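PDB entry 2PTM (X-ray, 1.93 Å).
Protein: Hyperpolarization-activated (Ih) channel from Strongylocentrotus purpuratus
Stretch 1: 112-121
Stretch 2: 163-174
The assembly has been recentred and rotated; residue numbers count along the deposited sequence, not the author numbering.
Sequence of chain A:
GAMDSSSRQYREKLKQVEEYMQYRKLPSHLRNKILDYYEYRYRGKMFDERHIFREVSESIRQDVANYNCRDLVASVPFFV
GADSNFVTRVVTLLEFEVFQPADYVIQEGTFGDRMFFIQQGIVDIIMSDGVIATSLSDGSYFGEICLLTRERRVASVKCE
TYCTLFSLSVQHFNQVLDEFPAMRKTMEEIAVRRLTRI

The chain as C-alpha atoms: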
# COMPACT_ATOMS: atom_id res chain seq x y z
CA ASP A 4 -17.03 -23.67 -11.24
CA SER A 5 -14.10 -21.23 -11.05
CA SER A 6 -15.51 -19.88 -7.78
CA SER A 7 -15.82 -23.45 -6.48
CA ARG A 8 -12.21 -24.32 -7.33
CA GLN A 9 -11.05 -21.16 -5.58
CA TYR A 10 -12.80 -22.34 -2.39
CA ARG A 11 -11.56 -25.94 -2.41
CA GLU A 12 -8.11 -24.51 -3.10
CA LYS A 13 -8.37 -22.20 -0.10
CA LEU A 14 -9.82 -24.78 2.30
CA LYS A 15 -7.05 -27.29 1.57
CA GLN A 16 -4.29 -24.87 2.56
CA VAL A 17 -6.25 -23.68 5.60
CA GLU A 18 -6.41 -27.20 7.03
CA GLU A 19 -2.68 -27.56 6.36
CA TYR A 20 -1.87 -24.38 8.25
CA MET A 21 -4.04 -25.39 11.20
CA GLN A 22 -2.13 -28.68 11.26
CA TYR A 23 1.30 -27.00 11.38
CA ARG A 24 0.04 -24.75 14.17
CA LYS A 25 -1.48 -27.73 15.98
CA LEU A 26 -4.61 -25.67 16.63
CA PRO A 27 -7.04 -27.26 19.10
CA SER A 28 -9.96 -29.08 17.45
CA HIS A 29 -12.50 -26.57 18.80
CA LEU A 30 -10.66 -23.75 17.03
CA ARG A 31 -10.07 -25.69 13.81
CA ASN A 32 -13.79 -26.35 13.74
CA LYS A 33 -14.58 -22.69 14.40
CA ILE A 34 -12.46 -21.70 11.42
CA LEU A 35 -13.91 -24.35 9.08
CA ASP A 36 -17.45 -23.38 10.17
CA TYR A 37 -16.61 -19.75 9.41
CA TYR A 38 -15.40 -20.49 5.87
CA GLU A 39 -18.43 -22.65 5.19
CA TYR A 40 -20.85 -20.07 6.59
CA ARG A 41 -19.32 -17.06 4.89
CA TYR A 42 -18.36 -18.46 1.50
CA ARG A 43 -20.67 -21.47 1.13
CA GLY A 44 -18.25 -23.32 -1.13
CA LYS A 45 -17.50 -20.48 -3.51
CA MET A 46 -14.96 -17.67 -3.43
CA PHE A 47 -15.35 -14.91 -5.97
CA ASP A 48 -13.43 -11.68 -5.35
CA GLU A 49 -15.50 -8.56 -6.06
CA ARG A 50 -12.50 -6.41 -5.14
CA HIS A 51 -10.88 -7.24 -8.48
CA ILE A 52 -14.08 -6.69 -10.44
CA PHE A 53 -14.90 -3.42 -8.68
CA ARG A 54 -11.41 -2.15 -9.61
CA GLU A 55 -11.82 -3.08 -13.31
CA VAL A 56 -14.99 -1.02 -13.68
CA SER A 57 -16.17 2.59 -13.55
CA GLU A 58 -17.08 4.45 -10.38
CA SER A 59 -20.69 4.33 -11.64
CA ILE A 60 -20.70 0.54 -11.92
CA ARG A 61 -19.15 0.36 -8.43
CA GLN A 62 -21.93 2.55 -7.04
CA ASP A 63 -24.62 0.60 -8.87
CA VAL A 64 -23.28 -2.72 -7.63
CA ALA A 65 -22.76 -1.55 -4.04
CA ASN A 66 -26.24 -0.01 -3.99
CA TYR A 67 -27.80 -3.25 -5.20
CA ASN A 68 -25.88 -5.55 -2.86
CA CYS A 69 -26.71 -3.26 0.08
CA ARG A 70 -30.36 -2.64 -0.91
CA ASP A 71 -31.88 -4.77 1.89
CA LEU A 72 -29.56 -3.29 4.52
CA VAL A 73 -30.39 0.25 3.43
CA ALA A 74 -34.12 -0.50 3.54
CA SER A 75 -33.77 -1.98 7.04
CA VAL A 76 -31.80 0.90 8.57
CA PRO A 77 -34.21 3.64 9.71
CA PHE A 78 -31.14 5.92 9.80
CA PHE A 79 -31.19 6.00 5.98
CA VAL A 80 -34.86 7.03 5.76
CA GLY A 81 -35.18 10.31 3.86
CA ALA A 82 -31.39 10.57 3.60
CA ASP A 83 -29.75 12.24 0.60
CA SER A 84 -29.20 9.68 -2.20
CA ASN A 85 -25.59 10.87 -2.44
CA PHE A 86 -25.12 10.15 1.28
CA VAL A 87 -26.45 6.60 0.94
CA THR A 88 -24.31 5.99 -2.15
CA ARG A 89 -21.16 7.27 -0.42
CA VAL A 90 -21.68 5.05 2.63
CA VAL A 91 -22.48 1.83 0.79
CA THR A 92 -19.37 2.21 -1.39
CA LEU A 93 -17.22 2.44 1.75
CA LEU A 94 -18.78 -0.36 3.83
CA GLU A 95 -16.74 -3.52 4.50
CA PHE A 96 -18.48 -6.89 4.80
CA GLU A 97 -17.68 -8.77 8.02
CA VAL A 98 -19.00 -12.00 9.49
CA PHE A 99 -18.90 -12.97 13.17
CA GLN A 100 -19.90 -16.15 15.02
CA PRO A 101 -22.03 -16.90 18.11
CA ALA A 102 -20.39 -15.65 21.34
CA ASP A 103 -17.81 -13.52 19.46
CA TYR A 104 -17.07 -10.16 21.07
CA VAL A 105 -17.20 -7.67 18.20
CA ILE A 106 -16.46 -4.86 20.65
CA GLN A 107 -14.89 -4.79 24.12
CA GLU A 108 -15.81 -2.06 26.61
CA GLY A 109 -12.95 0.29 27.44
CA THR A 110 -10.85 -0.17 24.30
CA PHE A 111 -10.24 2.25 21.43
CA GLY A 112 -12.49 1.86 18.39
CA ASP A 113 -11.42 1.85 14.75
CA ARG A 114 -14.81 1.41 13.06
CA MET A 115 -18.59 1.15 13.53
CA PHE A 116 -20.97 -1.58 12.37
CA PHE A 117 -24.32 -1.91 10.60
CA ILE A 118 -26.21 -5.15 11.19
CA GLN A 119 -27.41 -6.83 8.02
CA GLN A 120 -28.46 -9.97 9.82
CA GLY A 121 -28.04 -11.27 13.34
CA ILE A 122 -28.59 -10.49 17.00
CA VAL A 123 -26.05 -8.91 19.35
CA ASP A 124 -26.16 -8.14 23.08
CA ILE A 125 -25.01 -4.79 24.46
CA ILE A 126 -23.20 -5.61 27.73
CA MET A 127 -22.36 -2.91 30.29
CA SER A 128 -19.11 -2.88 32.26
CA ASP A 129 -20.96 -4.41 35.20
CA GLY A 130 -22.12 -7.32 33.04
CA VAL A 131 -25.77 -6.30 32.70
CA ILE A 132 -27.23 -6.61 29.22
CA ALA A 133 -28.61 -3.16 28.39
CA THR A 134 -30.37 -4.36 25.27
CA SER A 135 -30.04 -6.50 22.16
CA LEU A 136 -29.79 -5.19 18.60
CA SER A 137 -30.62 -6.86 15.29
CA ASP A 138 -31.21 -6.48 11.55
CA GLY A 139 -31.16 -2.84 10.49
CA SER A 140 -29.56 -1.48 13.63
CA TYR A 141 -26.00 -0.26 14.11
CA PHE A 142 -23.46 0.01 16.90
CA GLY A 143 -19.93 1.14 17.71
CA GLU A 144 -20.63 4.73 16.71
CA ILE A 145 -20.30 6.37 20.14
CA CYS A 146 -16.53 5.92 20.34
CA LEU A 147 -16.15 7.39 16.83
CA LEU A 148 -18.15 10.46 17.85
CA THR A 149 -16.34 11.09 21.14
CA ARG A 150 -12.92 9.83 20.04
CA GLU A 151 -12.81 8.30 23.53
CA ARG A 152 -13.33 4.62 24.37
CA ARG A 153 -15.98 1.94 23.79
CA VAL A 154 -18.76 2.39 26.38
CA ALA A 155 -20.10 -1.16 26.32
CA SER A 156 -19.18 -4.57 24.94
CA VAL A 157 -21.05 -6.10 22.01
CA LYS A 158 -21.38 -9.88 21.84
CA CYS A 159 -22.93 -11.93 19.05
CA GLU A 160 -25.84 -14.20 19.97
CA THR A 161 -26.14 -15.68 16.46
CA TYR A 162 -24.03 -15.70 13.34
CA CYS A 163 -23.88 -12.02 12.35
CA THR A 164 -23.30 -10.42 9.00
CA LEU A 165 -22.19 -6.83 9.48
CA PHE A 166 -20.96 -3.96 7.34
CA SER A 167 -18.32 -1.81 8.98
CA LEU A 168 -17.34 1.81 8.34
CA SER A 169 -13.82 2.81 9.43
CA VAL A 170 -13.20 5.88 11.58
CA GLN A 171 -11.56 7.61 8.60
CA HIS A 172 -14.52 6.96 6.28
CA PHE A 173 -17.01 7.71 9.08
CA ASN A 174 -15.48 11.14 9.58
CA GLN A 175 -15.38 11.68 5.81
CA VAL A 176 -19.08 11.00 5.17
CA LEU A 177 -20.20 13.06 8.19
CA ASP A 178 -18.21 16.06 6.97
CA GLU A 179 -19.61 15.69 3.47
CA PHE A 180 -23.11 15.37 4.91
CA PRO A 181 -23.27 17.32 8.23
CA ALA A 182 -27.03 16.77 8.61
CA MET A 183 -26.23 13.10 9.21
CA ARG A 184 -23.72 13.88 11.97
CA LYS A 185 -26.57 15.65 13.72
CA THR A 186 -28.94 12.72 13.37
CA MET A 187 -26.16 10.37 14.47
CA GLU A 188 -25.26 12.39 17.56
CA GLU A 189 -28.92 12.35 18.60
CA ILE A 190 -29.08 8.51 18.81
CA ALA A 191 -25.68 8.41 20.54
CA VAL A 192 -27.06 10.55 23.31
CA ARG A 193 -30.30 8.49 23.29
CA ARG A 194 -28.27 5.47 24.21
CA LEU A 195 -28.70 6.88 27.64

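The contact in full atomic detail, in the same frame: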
# COMPACT_ATOMS: atom_id res chain seq x y z
N GLY A 112 -11.73 2.39 19.51
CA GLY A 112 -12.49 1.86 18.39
C GLY A 112 -11.95 2.36 17.06
O GLY A 112 -11.54 3.51 16.94
N ASP A 113 -11.93 1.48 16.06
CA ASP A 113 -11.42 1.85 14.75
C ASP A 113 -12.51 1.87 13.67
O ASP A 113 -12.25 2.25 12.53
CB ASP A 113 -10.25 0.94 14.32
CG ASP A 113 -10.65 -0.52 14.18
OD1 ASP A 113 -11.79 -0.89 14.53
OD2 ASP A 113 -9.81 -1.31 13.70
N ARG A 114 -13.72 1.47 14.03
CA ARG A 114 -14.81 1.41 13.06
C ARG A 114 -16.15 1.21 13.76
O ARG A 114 -16.20 0.85 14.94
CB ARG A 114 -14.56 0.26 12.05
CG ARG A 114 -14.58 -1.16 12.65
CD ARG A 114 -13.83 -2.14 11.74
NE ARG A 114 -14.09 -3.55 12.04
CZ ARG A 114 -13.49 -4.23 13.01
NH1 ARG A 114 -12.60 -3.62 13.79
NH2 ARG A 114 -13.78 -5.51 13.20
N MET A 115 -17.25 1.45 13.03
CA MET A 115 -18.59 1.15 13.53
C MET A 115 -19.21 0.09 12.63
O MET A 115 -18.63 -0.24 11.59
CB MET A 115 -19.47 2.39 13.56
CG MET A 115 -19.82 2.91 12.17
SD MET A 115 -21.18 4.08 12.26
CE MET A 115 -22.49 3.03 12.86
N PHE A 116 -20.37 -0.42 13.03
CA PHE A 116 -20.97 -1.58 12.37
C PHE A 116 -22.46 -1.41 12.11
O PHE A 116 -23.20 -0.93 12.97
CB PHE A 116 -20.81 -2.83 13.25
CG PHE A 116 -19.39 -3.14 13.61
CD1 PHE A 116 -18.66 -4.05 12.86
CD2 PHE A 116 -18.79 -2.53 14.70
CE1 PHE A 116 -17.34 -4.34 13.19
CE2 PHE A 116 -17.47 -2.81 15.03
CZ PHE A 116 -16.75 -3.72 14.28
N PHE A 117 -22.90 -1.82 10.92
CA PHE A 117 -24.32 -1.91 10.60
C PHE A 117 -24.68 -3.38 10.55
O PHE A 117 -23.95 -4.17 9.95
CB PHE A 117 -24.60 -1.28 9.23
CG PHE A 117 -24.39 0.20 9.20
CD1 PHE A 117 -25.45 1.06 9.47
CD2 PHE A 117 -23.14 0.74 8.95
CE1 PHE A 117 -25.26 2.43 9.45
CE2 PHE A 117 -22.95 2.12 8.93
CZ PHE A 117 -24.01 2.96 9.19
N ILE A 118 -25.80 -3.75 11.16
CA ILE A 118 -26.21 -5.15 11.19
C ILE A 118 -27.08 -5.49 9.98
O ILE A 118 -28.19 -4.97 9.84
CB ILE A 118 -27.00 -5.50 12.48
CG1 ILE A 118 -26.17 -5.18 13.73
CG2 ILE A 118 -27.42 -6.96 12.48
CD1 ILE A 118 -26.93 -5.39 15.05
N GLN A 119 -26.58 -6.35 9.11
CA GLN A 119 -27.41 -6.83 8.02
C GLN A 119 -28.31 -7.90 8.59
O GLN A 119 -29.54 -7.80 8.55
CB GLN A 119 -26.58 -7.44 6.89
CG GLN A 119 -27.47 -8.01 5.77
CD GLN A 119 -26.64 -8.54 4.64
OE1 GLN A 119 -25.93 -9.53 4.78
NE2 GLN A 119 -26.72 -7.87 3.50
N GLN A 120 -27.69 -8.93 9.16
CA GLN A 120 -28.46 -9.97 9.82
C GLN A 120 -27.78 -10.46 11.08
O GLN A 120 -26.56 -10.60 11.12
CB GLN A 120 -28.72 -11.13 8.87
CG GLN A 120 -30.01 -10.92 8.07
CD GLN A 120 -30.40 -12.13 7.27
OE1 GLN A 120 -31.45 -12.73 7.52
NE2 GLN A 120 -29.58 -12.49 6.30
N GLY A 121 -28.57 -10.70 12.12
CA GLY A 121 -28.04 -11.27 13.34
C GLY A 121 -28.55 -10.54 14.57
O GLY A 121 -29.22 -9.52 14.48
N CYS A 163 -23.54 -13.40 12.71
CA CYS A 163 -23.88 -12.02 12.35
C CYS A 163 -23.17 -11.62 11.08
O CYS A 163 -21.97 -11.86 10.94
CB CYS A 163 -23.52 -11.04 13.47
SG CYS A 163 -24.55 -11.24 14.94
N THR A 164 -23.91 -11.02 10.17
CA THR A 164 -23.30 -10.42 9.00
C THR A 164 -23.42 -8.92 9.18
O THR A 164 -24.52 -8.39 9.34
CB THR A 164 -23.99 -10.90 7.72
OG1 THR A 164 -25.39 -10.63 7.81
CG2 THR A 164 -23.81 -12.40 7.56
N LEU A 165 -22.28 -8.26 9.18
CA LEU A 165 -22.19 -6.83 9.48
C LEU A 165 -21.52 -6.11 8.32
O LEU A 165 -20.81 -6.73 7.51
CB LEU A 165 -21.34 -6.61 10.74
CG LEU A 165 -21.70 -7.45 11.97
CD1 LEU A 165 -20.72 -7.19 13.11
CD2 LEU A 165 -23.12 -7.12 12.39
N PHE A 166 -21.73 -4.80 8.24
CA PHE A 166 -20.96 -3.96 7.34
C PHE A 166 -20.33 -2.87 8.17
O PHE A 166 -21.04 -2.13 8.86
CB PHE A 166 -21.86 -3.36 6.27
CG PHE A 166 -22.31 -4.35 5.23
CD1 PHE A 166 -21.55 -4.56 4.09
CD2 PHE A 166 -23.45 -5.11 5.43
CE1 PHE A 166 -21.96 -5.47 3.13
CE2 PHE A 166 -23.86 -6.04 4.48
CZ PHE A 166 -23.11 -6.23 3.33
N SER A 167 -19.00 -2.79 8.14
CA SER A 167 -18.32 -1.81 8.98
C SER A 167 -17.95 -0.56 8.20
O SER A 167 -17.79 -0.61 6.98
CB SER A 167 -17.08 -2.42 9.63
OG SER A 167 -16.16 -2.86 8.64
N LEU A 168 -17.83 0.56 8.91
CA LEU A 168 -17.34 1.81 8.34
C LEU A 168 -16.19 2.28 9.23
O LEU A 168 -16.39 2.50 10.42
CB LEU A 168 -18.46 2.86 8.36
CG LEU A 168 -18.27 4.15 7.57
CD1 LEU A 168 -18.25 3.85 6.07
CD2 LEU A 168 -19.42 5.10 7.92
N SER A 169 -15.01 2.46 8.65
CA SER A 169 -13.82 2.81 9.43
C SER A 169 -13.93 4.22 9.98
O SER A 169 -14.73 5.02 9.49
CB SER A 169 -12.58 2.73 8.54
OG SER A 169 -12.60 3.78 7.59
N VAL A 170 -13.14 4.54 10.99
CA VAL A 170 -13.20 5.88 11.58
C VAL A 170 -12.86 6.95 10.53
O VAL A 170 -13.47 8.02 10.51
CB VAL A 170 -12.31 6.01 12.85
CG1 VAL A 170 -10.90 5.53 12.57
CG2 VAL A 170 -12.31 7.45 13.38
N GLN A 171 -11.92 6.65 9.64
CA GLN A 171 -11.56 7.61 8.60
C GLN A 171 -12.73 7.87 7.65
O GLN A 171 -13.03 9.02 7.35
CB GLN A 171 -10.31 7.17 7.84
CG GLN A 171 -10.02 5.69 7.95
CD GLN A 171 -9.25 5.34 9.21
OE1 GLN A 171 -8.30 6.04 9.59
NE2 GLN A 171 -9.64 4.25 9.86
N HIS A 172 -13.38 6.81 7.18
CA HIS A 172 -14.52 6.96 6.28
C HIS A 172 -15.73 7.57 6.98
O HIS A 172 -16.46 8.37 6.40
CB HIS A 172 -14.91 5.62 5.66
CG HIS A 172 -13.82 4.99 4.84
ND1 HIS A 172 -12.99 5.72 4.01
CD2 HIS A 172 -13.44 3.70 4.70
CE1 HIS A 172 -12.14 4.91 3.41
NE2 HIS A 172 -12.38 3.68 3.81
N PHE A 173 -15.95 7.16 8.23
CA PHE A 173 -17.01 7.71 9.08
C PHE A 173 -16.89 9.23 9.14
O PHE A 173 -17.85 9.96 8.87
CB PHE A 173 -16.88 7.09 10.48
CG PHE A 173 -17.85 7.63 11.50
CD1 PHE A 173 -19.09 7.03 11.68
CD2 PHE A 173 -17.50 8.70 12.31
CE1 PHE A 173 -19.98 7.50 12.64
CE2 PHE A 173 -18.39 9.18 13.27
CZ PHE A 173 -19.63 8.58 13.44
N ASN A 174 -15.70 9.71 9.47
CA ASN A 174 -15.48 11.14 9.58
C ASN A 174 -15.59 11.85 8.23
O ASN A 174 -16.00 13.00 8.17
CB ASN A 174 -14.14 11.44 10.26
CG ASN A 174 -14.21 11.31 11.77
OD1 ASN A 174 -15.11 11.85 12.41
ND2 ASN A 174 -13.25 10.59 12.34
O HOH W 1 -27.09 -11.66 5.74

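The two stretches pair as antiparallel strands, their axes approaching to 4.5 Å with N-to-C directions 145° apart, and bury 847 Å² between them. Alternation along the strands sorts the side chains onto two faces, both largely apolar at the centre. On one face Phe116, Ile118 and Leu165 meet. Leu165 (chi1 m, chi2 t) lies between its neighbours: its CD1 is 3.8 Å from Phe116 CD1 and its CD2 is 3.9 Å from Ile118 CG1, so the fork of the leucine fills the space left by two side chains of the partner strand. Ser167, small enough to sit beside the Phe116 ring, places its CB 3.9 Å from Phe116 CD1; its OG is satisfied elsewhere in the structure.

On the other face, Met115 packs its CG 4.0 Å from Leu168 CB. The flexible thioether then reaches past the strand to the helix that follows, where Met115 SD lies 3.6 Å from Phe173 CE1 and 4.7 Å from the ring centroid, an oblique sulfur-aromatic contact. Phe117 and Phe166, both chi1 m, form a bridge pair on this face.

The backbone between these faces is joined by short, nearly straight bonds. Met115 N to Leu168 O and Leu168 N to Met115 O are each 2.9 Å, at 163° and 157°; Phe117 N to Phe166 O is 2.8 Å and Phe166 N to Phe117 O 2.9 Å, at 166° and 162°. Close CA-H...O contacts supplement them, such as Ser167 CA to Met115 O at 3.1 Å.

Beyond Ile118 a beta bulge shifts the register by one. Thr164 O consequently accepts from both Gln119 N (2.9 Å, 141°) and Gln120 N (3.2 Å, 160°), while Thr164 N donates to Gln120 O at 2.8 Å. Threonine suits this place because its hydroxyl adds polar links: Thr164 OG1 accepts a weak bond from Gln120 N (3.2 Å, 125°) and lies 2.9 Å from a water O. That water donates to Gln119 OE1 at 2.6 Å and accepts from Gln120 NE2 at 2.7 Å, tying the bulge together. At Gly121, phi/psi of 134/174 would jam a CB against the preceding carbonyl, and an ideal CB would also clash with Cys163 SG.

At the opposite end, Val170 N donates to Asp113 O (2.9 Å, 146°), linking the start of the helix to the other stretch. Ser169 caps that helix, its OG accepting from His172 N at 3.2 Å. Arg114 NH1 forms a salt bridge with Asp113 OD1 at 2.9 Å.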